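Local coordinates for protein adenosine deaminase (PDB 4GXW) that binds a zinc ion and is probably a purine deaminase, as a member of the adenosine and AMP deaminase family of metal-dependent hydrolases, at residues E33-L38 / E114-P119; I155-R160 / G186-E191; L39-H44 / Y99-D104. All coordinates share one frame; numbering follows the deposited sequence. Where two conformers were deposited one is given.

Contact 1 of 3, residues E33-L38 / E114-P119; sequences ELHCHL and EFFWNP. With ZN (zinc ion), chain C.
Phe116 lies against the two zinc-binding histidines His35 and His37. It meets them in different ways. Its CE2 approaches the face of the His35 imidazole, 3.6 Å from His35 CD2. The pair is an offset edge-to-face contact with the planes at 74°. Toward His37 the rings are oblique. Here Phe116 CD2 lies over one face of the imidazole, displaced toward the rim, 3.5 Å from His37 CE1. CG of Phe116 is anti to its own carbonyl carbon (chi1 -60°), which sets this atom 4.1 Å from His37 ND1. Water 1 lies above the centre of the phenyl ring. It accepts the N-H of Cys36 at 2.8 Å from Cys36 N, and it is also close to the carbonyls of Leu34 and Glu114.

Phe115 runs alongside Leu38, pointing the same way, with CD2 4.0 Å from Leu38 CB. Leu34 and Glu114 also lie side by side, with Leu34 CD2 packed on the carboxylate carbon. That carboxylate is held by Arg238 and His112. The backbones are joined by three bonds, from Glu114 N to Glu33 O, from Phe116 N to Cys36 O and from Leu38 N to Phe116 O. His37 and Phe116 form a single bridge.

The two imidazoles carry the metal. His35 NE2 is 2.2 Å and His37 NE2 2.1 Å from the zinc ion. Water 3, His216 and Asp301 complete its site. The His-X-His pair after the first barrel strand is the hallmark of the amidohydrolase superfamily. His37 ND1 donates to water 2, 2.9 Å away, and that water donates to Asn118 OD1. Asn118 thus reaches the ligand His37 through water 2. With the proton on ND1, NE2 of His37 has its lone pair for zinc, while Phe116 packs against both ligand rings.

Contact 2 of 3, residues I155-R160 / G186-E191; sequences IPSIDR and GIDYRE
Ile158 and Ile187 meet as a bridged pair on two parallel strands. The backbone bonds form a ladder. Gly186 N donates to Pro156 O, and Ile158 N to Gly186 O at 2.8 Å. Asp188 N then donates to Ile158 O at 3.0 Å, and Arg160 N to Asp188 O at 3.1 Å. The axes of the two strand segments diverge by 42°. Two CA-H...O contacts, Ser157 CA to Gly186 O and Ile187 CA to Ile158 O, add to the ladder.

Apolar packing is centred on the isoleucines, which cross obliquely. Ile187 CG1 rests 3.7 Å from Ile158 CB. The Arg160 side chain crosses Ile187 at about a right angle. Asp159 OD1 packs obliquely on the Tyr189 ring, 3.4 Å from Tyr189 CD2. Its carboxylate pairs with Arg81.

The chain of Arg160 bends at chi3 (-57°), which sets NE. The guanidinium lies between Ile187 CD1 over one face and Glu191 CG over the other, the latter 3.7 Å from Arg160 CZ. Water 5 links Arg160 NH1 to Tyr189 O, and water 6 links Arg160 NH2 to Glu191 OE2. NH1 also binds His216 O, and the Glu191 carboxylate holds Asn226. Water 4 bridges Ser157 OG and Asp188 OD2, and Ser157 OG also donates to Ile155 O.

The contact closes the beta-alpha-beta unit of strand 151-159, helix 164-176 and strand 184-188. Ile158 packs on helices 164-176 and 200-208, and Ile187 on the latter. On the other face of the sheet Asp188 turns to Phe116, Asn118 and the zinc ligand His37. Strands 110-117 and 212-217 flank the pair.

Contact 3 of 3, residues L39-H44 / Y99-D104; sequences LGAVRH and YEYLED
The guanidinium of Arg43 lies flat on Glu100. CB of Glu100 sits over the centre of one face, 3.5 Å from Arg43 CZ, and the Glu100 carboxylate is stacked nearly parallel at 6°. At the edge, near the guanidinium plane, are Asp104 OD2, Glu103 OE1 and water 9. The Tyr101 ring meets Ala41 obliquely, with CD1 3.7 Å from Ala41 CB. The charged network is partly exposed, while this packing beside it is buried.

The edge partners form the strong bonds. Arg43 NE donates to Asp104 OD2 at 2.9 Å, on the syn side of the carboxylate. The two side chains meet tip to tip. Arg43 NH2 donates to Glu103 OE1, also at 2.9 Å. It comes from above that carboxylate plane, and the two side chains cross at about a right angle. NH2 also makes weak bonds to Asp104 OD1 and Glu100 O. Torsions chi2 175° and chi3 -170° keep the Arg43 chain extended to NE, and it reaches across to the helix. The link to Glu100 OE1 is long, 3.8 Å from Arg43 NH1, and rests on charge alone. That carboxylate has other partners, Thr46 and Arg96.

Three waters bridge the segments. Water 7 joins Ala41 O to Asp104 OD2, water 8 joins Arg43 N to Glu100 OE1, and water 9 joins Arg43 NH1 to Glu103 OE1. Tyr101 OH hydrogen-bonds Glu33 OE1.

Arg43 thus ties the start of helix 44-54, where it is the N-cap residue, to helix 91-106. One positive group lies among three carboxylates spaced along a single helix, so it would be expected to offset much of their mutual repulsion.

From the N terminus, strand 31-33 leads into the loop carrying 33-38 and then 39-44. The chain passes through several helices to helix 91-106, where contact 3 closes its loop. Strand 110-117 follows, and contact 1 closes a larger loop, so contact 3 is nested inside contact 1. Contact 2 comes later, in series with both. It pairs strands 151-159 and 184-188 and closes the loop through helix 164-176. Contact 1 touches both others. Trp117 and Asn118 meet Ser157 and Asp188 of contact 2, and Glu33 meets Tyr101 of contact 3. Contacts 2 and 3 do not touch. Together they tie the first four barrel strands to one another and to helix 91-106, with the zinc site at contact 1.

Contact 1 of 3, residues E33-L38 / E114-P119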
loop_
_atom_site.group_PDB
_atom_site.type_symbol
_atom_site.label_atom_id
_atom_site.label_comp_id
_atom_site.label_asym_id
_atom_site.label_seq_id
_atom_site.Cartn_x
_atom_site.Cartn_y
_atom_site.Cartn_z
ATOM N N GLU A 33 -5.271 -4.778 -3.599
ATOM C CA GLU A 33 -4.212 -3.901 -3.093
ATOM C C GLU A 33 -4.610 -3.475 -1.681
ATOM O O GLU A 33 -5.723 -2.973 -1.468
ATOM C CB GLU A 33 -3.977 -2.674 -3.976
ATOM C CG GLU A 33 -2.858 -1.775 -3.441
ATOM C CD GLU A 33 -2.154 -0.981 -4.514
ATOM O OE1 GLU A 33 -2.827 -0.196 -5.230
ATOM O OE2 GLU A 33 -0.916 -1.140 -4.645
ATOM N N LEU A 34 -3.702 -3.701 -0.731
ATOM C CA LEU A 34 -3.966 -3.441 0.682
ATOM C C LEU A 34 -3.049 -2.382 1.275
ATOM O O LEU A 34 -3.191 -2.032 2.442
ATOM C CB LEU A 34 -3.818 -4.727 1.502
ATOM C CG LEU A 34 -4.719 -5.902 1.142
ATOM C CD1 LEU A 34 -4.428 -7.085 2.052
ATOM C CD2 LEU A 34 -6.183 -5.490 1.241
ATOM N N HIS A 35 -2.100 -1.880 0.488
ATOM C CA HIS A 35 -1.118 -0.914 0.982
ATOM C C HIS A 35 -0.822 0.114 -0.095
ATOM O O HIS A 35 0.041 -0.090 -0.957
ATOM C CB HIS A 35 0.170 -1.626 1.436
ATOM C CG HIS A 35 1.147 -0.741 2.159
ATOM N ND1 HIS A 35 2.031 -1.234 3.096
ATOM C CD2 HIS A 35 1.398 0.590 2.072
ATOM C CE1 HIS A 35 2.769 -0.240 3.568
ATOM N NE2 HIS A 35 2.398 0.883 2.970
ATOM N N CYS A 36 -1.561 1.215 -0.049
ATOM C CA CYS A 36 -1.408 2.294 -1.013
ATOM C C CYS A 36 -1.864 3.592 -0.386
ATOM O O CYS A 36 -2.978 3.679 0.131
ATOM C CB CYS A 36 -2.244 2.022 -2.263
ATOM S SG CYS A 36 -1.973 3.256 -3.542
ATOM N N HIS A 37 -1.010 4.605 -0.446
ATOM C CA HIS A 37 -1.360 5.929 0.060
ATOM C C HIS A 37 -1.957 6.750 -1.070
ATOM O O HIS A 37 -1.322 6.939 -2.116
ATOM C CB HIS A 37 -0.139 6.626 0.674
ATOM C CG HIS A 37 0.499 5.837 1.773
ATOM N ND1 HIS A 37 0.195 6.022 3.108
ATOM C CD2 HIS A 37 1.396 4.821 1.728
ATOM C CE1 HIS A 37 0.888 5.159 3.835
ATOM N NE2 HIS A 37 1.621 4.416 3.020
ATOM N N LEU A 38 -3.179 7.229 -0.845
ATOM C CA LEU A 38 -3.878 8.095 -1.789
ATOM C C LEU A 38 -2.979 9.202 -2.342
ATOM O O LEU A 38 -2.908 9.413 -3.556
ATOM C CB LEU A 38 -5.093 8.723 -1.102
ATOM C CG LEU A 38 -5.943 9.626 -1.995
ATOM C CD1 LEU A 38 -6.490 8.854 -3.194
ATOM C CD2 LEU A 38 -7.056 10.266 -1.183
ATOM N N GLU A 114 -7.779 -1.207 -0.865
ATOM C CA GLU A 114 -7.942 -0.517 0.409
ATOM C C GLU A 114 -6.785 0.456 0.509
ATOM O O GLU A 114 -5.623 0.049 0.402
ATOM C CB GLU A 114 -7.943 -1.523 1.565
ATOM C CG GLU A 114 -8.940 -2.651 1.322
ATOM C CD GLU A 114 -9.077 -3.630 2.466
ATOM O OE1 GLU A 114 -8.475 -3.419 3.540
ATOM O OE2 GLU A 114 -9.804 -4.632 2.286
ATOM N N PHE A 115 -7.101 1.740 0.677
ATOM C CA PHE A 115 -6.085 2.787 0.578
ATOM C C PHE A 115 -6.092 3.751 1.757
ATOM O O PHE A 115 -7.130 3.968 2.394
ATOM C CB PHE A 115 -6.176 3.521 -0.773
ATOM C CG PHE A 115 -7.479 4.249 -1.005
ATOM C CD1 PHE A 115 -8.579 3.597 -1.545
ATOM C CD2 PHE A 115 -7.595 5.595 -0.702
ATOM C CE1 PHE A 115 -9.779 4.289 -1.779
ATOM C CE2 PHE A 115 -8.780 6.279 -0.934
ATOM C CZ PHE A 115 -9.875 5.622 -1.460
ATOM N N PHE A 116 -4.911 4.298 2.046
ATOM C CA PHE A 116 -4.670 5.150 3.209
ATOM C C PHE A 116 -4.838 6.638 2.886
ATOM O O PHE A 116 -4.394 7.116 1.836
ATOM C CB PHE A 116 -3.238 4.955 3.713
ATOM C CG PHE A 116 -2.901 3.543 4.145
ATOM C CD1 PHE A 116 -3.725 2.830 5.000
ATOM C CD2 PHE A 116 -1.746 2.926 3.677
ATOM C CE1 PHE A 116 -3.392 1.533 5.394
ATOM C CE2 PHE A 116 -1.415 1.628 4.076
ATOM C CZ PHE A 116 -2.249 0.940 4.934
ATOM N N TRP A 117 -5.442 7.369 3.820
ATOM C CA TRP A 117 -5.575 8.822 3.721
ATOM C C TRP A 117 -5.383 9.380 5.119
ATOM O O TRP A 117 -5.961 8.847 6.069
ATOM C CB TRP A 117 -6.967 9.193 3.200
ATOM C CG TRP A 117 -7.419 10.599 3.522
ATOM C CD1 TRP A 117 -6.807 11.774 3.155
ATOM C CD2 TRP A 117 -8.588 10.978 4.264
ATOM N NE1 TRP A 117 -7.530 12.856 3.630
ATOM C CE2 TRP A 117 -8.631 12.387 4.299
ATOM C CE3 TRP A 117 -9.616 10.254 4.881
ATOM C CZ2 TRP A 117 -9.642 13.082 4.958
ATOM C CZ3 TRP A 117 -10.621 10.945 5.518
ATOM C CH2 TRP A 117 -10.629 12.345 5.550
ATOM N N ASN A 118 -4.566 10.425 5.258
ATOM C CA ASN A 118 -4.359 11.066 6.561
ATOM C C ASN A 118 -5.291 12.257 6.775
ATOM O O ASN A 118 -5.078 13.336 6.225
ATOM C CB ASN A 118 -2.915 11.543 6.727
ATOM C CG ASN A 118 -1.901 10.443 6.539
ATOM O OD1 ASN A 118 -1.333 10.303 5.450
ATOM N ND2 ASN A 118 -1.640 9.669 7.600
ATOM N N PRO A 119 -6.335 12.070 7.592
ATOM C CA PRO A 119 -7.259 13.192 7.819
ATOM C C PRO A 119 -6.662 14.363 8.589
ATOM O O PRO A 119 -7.159 15.478 8.443
ATOM C CB PRO A 119 -8.387 12.571 8.647
ATOM C CG PRO A 119 -8.192 11.099 8.583
ATOM C CD PRO A 119 -6.749 10.842 8.290
HETATM ZN ZN ZN C . 3.016 2.914 3.385
HETATM O O HOH W 1 -3.615 0.983 1.885
HETATM O O HOH W 2 -1.604 7.666 4.604
HETATM O O HOH W 3 4.976 2.938 3.574
#

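Contact 2 of 3, residues I155-R160 / G186-E191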
loop_
_atom_site.group_PDB
_atom_site.type_symbol
_atom_site.label_atom_id
_atom_site.label_comp_id
_atom_site.label_asym_id
_atom_site.label_seq_id
_atom_site.Cartn_x
_atom_site.Cartn_y
_atom_site.Cartn_z
ATOM N N ILE A 155 -9.140 3.804 4.490
ATOM C CA ILE A 155 -8.505 3.579 5.783
ATOM C C ILE A 155 -7.886 4.894 6.254
ATOM O O ILE A 155 -6.731 5.204 5.942
ATOM C CB ILE A 155 -7.438 2.459 5.711
ATOM C CG1 ILE A 155 -8.047 1.164 5.156
ATOM C CG2 ILE A 155 -6.812 2.216 7.086
ATOM C CD1 ILE A 155 -7.021 0.049 4.920
ATOM N N PRO A 156 -8.661 5.698 7.001
ATOM C CA PRO A 156 -8.099 6.912 7.597
ATOM C C PRO A 156 -6.913 6.514 8.466
ATOM O O PRO A 156 -7.001 5.549 9.237
ATOM C CB PRO A 156 -9.264 7.468 8.420
ATOM C CG PRO A 156 -10.492 6.931 7.721
ATOM C CD PRO A 156 -10.100 5.544 7.283
ATOM N N SER A 157 -5.811 7.246 8.344
ATOM C CA SER A 157 -4.563 6.816 8.954
ATOM C C SER A 157 -3.948 7.890 9.827
ATOM O O SER A 157 -3.893 9.070 9.460
ATOM C CB SER A 157 -3.570 6.377 7.880
ATOM O OG SER A 157 -4.072 5.243 7.186
ATOM N N ILE A 158 -3.479 7.455 10.987
ATOM C CA ILE A 158 -2.834 8.334 11.943
ATOM C C ILE A 158 -1.515 8.859 11.390
ATOM O O ILE A 158 -0.738 8.098 10.803
ATOM C CB ILE A 158 -2.561 7.560 13.248
ATOM C CG1 ILE A 158 -3.887 7.128 13.889
ATOM C CG2 ILE A 158 -1.680 8.368 14.191
ATOM C CD1 ILE A 158 -3.727 5.995 14.882
ATOM N N ASP A 159 -1.293 10.167 11.514
ATOM C CA ASP A 159 -0.015 10.797 11.202
ATOM C C ASP A 159 0.802 10.700 12.488
ATOM O O ASP A 159 0.601 11.478 13.422
ATOM C CB ASP A 159 -0.274 12.257 10.803
ATOM C CG ASP A 159 0.984 13.036 10.507
ATOM O OD1 ASP A 159 2.102 12.554 10.788
ATOM O OD2 ASP A 159 0.826 14.168 9.992
ATOM N N ARG A 160 1.710 9.736 12.554
ATOM C CA ARG A 160 2.391 9.461 13.819
ATOM C C ARG A 160 3.379 10.547 14.236
ATOM O O ARG A 160 3.904 10.513 15.348
ATOM C CB ARG A 160 3.070 8.089 13.790
ATOM C CG ARG A 160 4.372 8.048 12.995
ATOM C CD ARG A 160 4.739 6.611 12.598
ATOM N NE ARG A 160 4.838 5.734 13.766
ATOM C CZ ARG A 160 4.610 4.419 13.761
ATOM N NH1 ARG A 160 4.299 3.786 12.634
ATOM N NH2 ARG A 160 4.700 3.737 14.905
ATOM N N GLY A 186 -5.225 3.030 10.154
ATOM C CA GLY A 186 -3.823 2.667 10.068
ATOM C C GLY A 186 -2.961 3.715 10.763
ATOM O O GLY A 186 -3.489 4.651 11.382
ATOM N N ILE A 187 -1.640 3.559 10.684
ATOM C CA ILE A 187 -0.705 4.558 11.205
ATOM C C ILE A 187 0.519 4.591 10.300
ATOM O O ILE A 187 1.052 3.542 9.932
ATOM C CB ILE A 187 -0.315 4.302 12.689
ATOM C CG1 ILE A 187 0.533 5.454 13.225
ATOM C CG2 ILE A 187 0.431 2.976 12.871
ATOM C CD1 ILE A 187 0.665 5.444 14.745
ATOM N N ASP A 188 0.941 5.788 9.915
ATOM C CA ASP A 188 2.084 5.934 9.021
ATOM C C ASP A 188 2.837 7.245 9.273
ATOM O O ASP A 188 2.684 7.850 10.338
ATOM C CB ASP A 188 1.660 5.754 7.552
ATOM C CG ASP A 188 0.517 6.671 7.142
ATOM O OD1 ASP A 188 0.557 7.876 7.449
ATOM O OD2 ASP A 188 -0.441 6.183 6.497
ATOM N N TYR A 189 3.615 7.678 8.283
ATOM C CA TYR A 189 4.646 8.715 8.402
ATOM C C TYR A 189 5.887 8.191 9.148
ATOM O O TYR A 189 6.016 6.974 9.322
ATOM C CB TYR A 189 4.094 10.056 8.901
ATOM C CG TYR A 189 3.425 10.884 7.809
ATOM C CD1 TYR A 189 4.192 11.549 6.860
ATOM C CD2 TYR A 189 2.044 11.013 7.730
ATOM C CE1 TYR A 189 3.614 12.314 5.869
ATOM C CE2 TYR A 189 1.451 11.797 6.728
ATOM C CZ TYR A 189 2.255 12.431 5.798
ATOM O OH TYR A 189 1.714 13.224 4.804
ATOM N N ARG A 190 6.813 9.058 9.555
ATOM C CA ARG A 190 8.125 8.568 9.988
ATOM C C ARG A 190 8.046 7.795 11.302
ATOM O O ARG A 190 7.595 8.329 12.308
ATOM C CB ARG A 190 9.132 9.716 10.091
ATOM C CG ARG A 190 10.585 9.275 10.274
ATOM C CD ARG A 190 11.542 10.469 10.271
ATOM N NE ARG A 190 12.931 10.078 10.521
ATOM C CZ ARG A 190 13.559 10.240 11.682
ATOM N NH1 ARG A 190 14.823 9.853 11.819
ATOM N NH2 ARG A 190 12.923 10.791 12.711
ATOM N N GLU A 191 8.488 6.539 11.284
ATOM C CA GLU A 191 8.352 5.653 12.440
ATOM C C GLU A 191 9.367 5.968 13.547
ATOM O O GLU A 191 9.084 5.780 14.740
ATOM C CB GLU A 191 8.460 4.183 11.987
ATOM C CG GLU A 191 8.059 3.157 13.029
ATOM C CD GLU A 191 8.078 1.727 12.502
ATOM O OE1 GLU A 191 8.224 1.528 11.269
ATOM O OE2 GLU A 191 7.963 0.797 13.335
HETATM O O HOH W 4 -1.517 3.757 7.228
HETATM O O HOH W 5 4.888 4.625 10.028
HETATM O O HOH W 6 5.310 0.976 14.421
#

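Contact 3 of 3, residues L39-H44 / Y99-D104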
loop_
_atom_site.group_PDB
_atom_site.type_symbol
_atom_site.label_atom_id
_atom_site.label_comp_id
_atom_site.label_asym_id
_atom_site.label_seq_id
_atom_site.Cartn_x
_atom_site.Cartn_y
_atom_site.Cartn_z
ATOM N N LEU A 39 -2.282 9.898 -1.451
ATOM C CA LEU A 39 -1.477 11.044 -1.845
ATOM C C LEU A 39 -0.165 10.630 -2.518
ATOM O O LEU A 39 0.544 11.473 -3.067
ATOM C CB LEU A 39 -1.236 11.976 -0.645
ATOM C CG LEU A 39 -2.295 13.074 -0.424
ATOM C CD1 LEU A 39 -3.696 12.486 -0.219
ATOM C CD2 LEU A 39 -1.905 13.967 0.751
ATOM N N GLY A 40 0.143 9.335 -2.482
ATOM C CA GLY A 40 1.264 8.794 -3.241
ATOM C C GLY A 40 0.862 8.196 -4.585
ATOM O O GLY A 40 1.671 7.540 -5.259
ATOM N N ALA A 41 -0.397 8.414 -4.963
ATOM C CA ALA A 41 -0.961 7.885 -6.203
ATOM C C ALA A 41 -1.502 8.995 -7.097
ATOM O O ALA A 41 -2.288 8.733 -7.998
ATOM C CB ALA A 41 -2.060 6.872 -5.905
ATOM N N VAL A 42 -1.098 10.237 -6.846
ATOM C CA VAL A 42 -1.532 11.339 -7.694
ATOM C C VAL A 42 -0.764 11.328 -9.014
ATOM O O VAL A 42 0.470 11.288 -9.021
ATOM C CB VAL A 42 -1.353 12.694 -6.969
ATOM C CG1 VAL A 42 -1.785 13.839 -7.860
ATOM C CG2 VAL A 42 -2.147 12.699 -5.660
ATOM N N ARG A 43 -1.490 11.362 -10.129
ATOM C CA ARG A 43 -0.847 11.384 -11.443
ATOM C C ARG A 43 -0.070 12.683 -11.623
ATOM O O ARG A 43 -0.526 13.746 -11.189
ATOM C CB ARG A 43 -1.890 11.258 -12.551
ATOM C CG ARG A 43 -2.691 9.965 -12.531
ATOM C CD ARG A 43 -3.768 10.003 -13.599
ATOM N NE ARG A 43 -4.712 8.900 -13.471
ATOM C CZ ARG A 43 -5.907 8.875 -14.041
ATOM N NH1 ARG A 43 -6.313 9.887 -14.804
ATOM N NH2 ARG A 43 -6.705 7.839 -13.848
ATOM N N HIS A 44 1.088 12.599 -12.271
ATOM C CA HIS A 44 1.915 13.781 -12.496
ATOM C C HIS A 44 1.114 14.946 -13.073
ATOM O O HIS A 44 1.215 16.075 -12.591
ATOM C CB HIS A 44 3.089 13.442 -13.417
ATOM C CG HIS A 44 3.918 14.628 -13.799
ATOM N ND1 HIS A 44 3.602 15.443 -14.866
ATOM C CD2 HIS A 44 5.045 15.142 -13.255
ATOM C CE1 HIS A 44 4.504 16.404 -14.965
ATOM N NE2 HIS A 44 5.389 16.246 -13.997
ATOM N N TYR A 99 -10.706 8.834 -7.323
ATOM C CA TYR A 99 -11.273 8.262 -8.537
ATOM C C TYR A 99 -10.160 7.871 -9.505
ATOM O O TYR A 99 -10.197 6.781 -10.091
ATOM C CB TYR A 99 -12.224 9.271 -9.180
ATOM C CG TYR A 99 -12.867 8.828 -10.473
ATOM C CD1 TYR A 99 -13.974 7.992 -10.474
ATOM C CD2 TYR A 99 -12.377 9.272 -11.699
ATOM C CE1 TYR A 99 -14.574 7.610 -11.659
ATOM C CE2 TYR A 99 -12.976 8.889 -12.894
ATOM C CZ TYR A 99 -14.072 8.057 -12.865
ATOM O OH TYR A 99 -14.673 7.670 -14.050
ATOM N N GLU A 100 -9.163 8.742 -9.664
ATOM C CA GLU A 100 -8.076 8.466 -10.608
ATOM C C GLU A 100 -7.169 7.327 -10.146
ATOM O O GLU A 100 -6.710 6.532 -10.964
ATOM C CB GLU A 100 -7.272 9.738 -10.914
ATOM C CG GLU A 100 -8.103 10.767 -11.663
ATOM C CD GLU A 100 -7.349 12.012 -12.078
ATOM O OE1 GLU A 100 -6.152 12.151 -11.744
ATOM O OE2 GLU A 100 -7.969 12.868 -12.758
ATOM N N TYR A 101 -6.916 7.241 -8.845
ATOM C CA TYR A 101 -6.160 6.117 -8.301
ATOM C C TYR A 101 -6.896 4.809 -8.590
ATOM O O TYR A 101 -6.306 3.855 -9.111
ATOM C CB TYR A 101 -5.892 6.272 -6.793
ATOM C CG TYR A 101 -5.614 4.941 -6.132
ATOM C CD1 TYR A 101 -4.538 4.149 -6.533
ATOM C CD2 TYR A 101 -6.457 4.447 -5.148
ATOM C CE1 TYR A 101 -4.307 2.905 -5.953
ATOM C CE2 TYR A 101 -6.236 3.211 -4.561
ATOM C CZ TYR A 101 -5.164 2.446 -4.965
ATOM O OH TYR A 101 -4.953 1.219 -4.365
ATOM N N LEU A 102 -8.189 4.771 -8.287
ATOM C CA LEU A 102 -8.956 3.548 -8.461
ATOM C C LEU A 102 -9.068 3.160 -9.938
ATOM O O LEU A 102 -9.032 1.972 -10.273
ATOM C CB LEU A 102 -10.327 3.640 -7.776
ATOM C CG LEU A 102 -10.246 3.720 -6.249
ATOM C CD1 LEU A 102 -11.568 4.141 -5.632
ATOM C CD2 LEU A 102 -9.770 2.399 -5.650
ATOM N N GLU A 103 -9.177 4.151 -10.822
ATOM C CA GLU A 103 -9.131 3.885 -12.262
ATOM C C GLU A 103 -7.813 3.224 -12.667
ATOM O O GLU A 103 -7.794 2.239 -13.404
ATOM C CB GLU A 103 -9.316 5.177 -13.057
ATOM C CG GLU A 103 -9.252 4.950 -14.557
ATOM C CD GLU A 103 -9.500 6.202 -15.377
ATOM O OE1 GLU A 103 -9.389 7.324 -14.832
ATOM O OE2 GLU A 103 -9.802 6.055 -16.588
ATOM N N ASP A 104 -6.707 3.774 -12.182
ATOM C CA ASP A 104 -5.391 3.227 -12.503
ATOM C C ASP A 104 -5.188 1.825 -11.927
ATOM O O ASP A 104 -4.595 0.964 -12.590
ATOM C CB ASP A 104 -4.275 4.167 -12.041
ATOM C CG ASP A 104 -4.226 5.465 -12.842
ATOM O OD1 ASP A 104 -4.741 5.501 -13.985
ATOM O OD2 ASP A 104 -3.652 6.455 -12.333
HETATM O O HOH W 7 -3.039 6.578 -9.645
HETATM O O HOH W 8 -4.271 11.816 -9.798
HETATM O O HOH W 9 -9.136 9.820 -15.956
#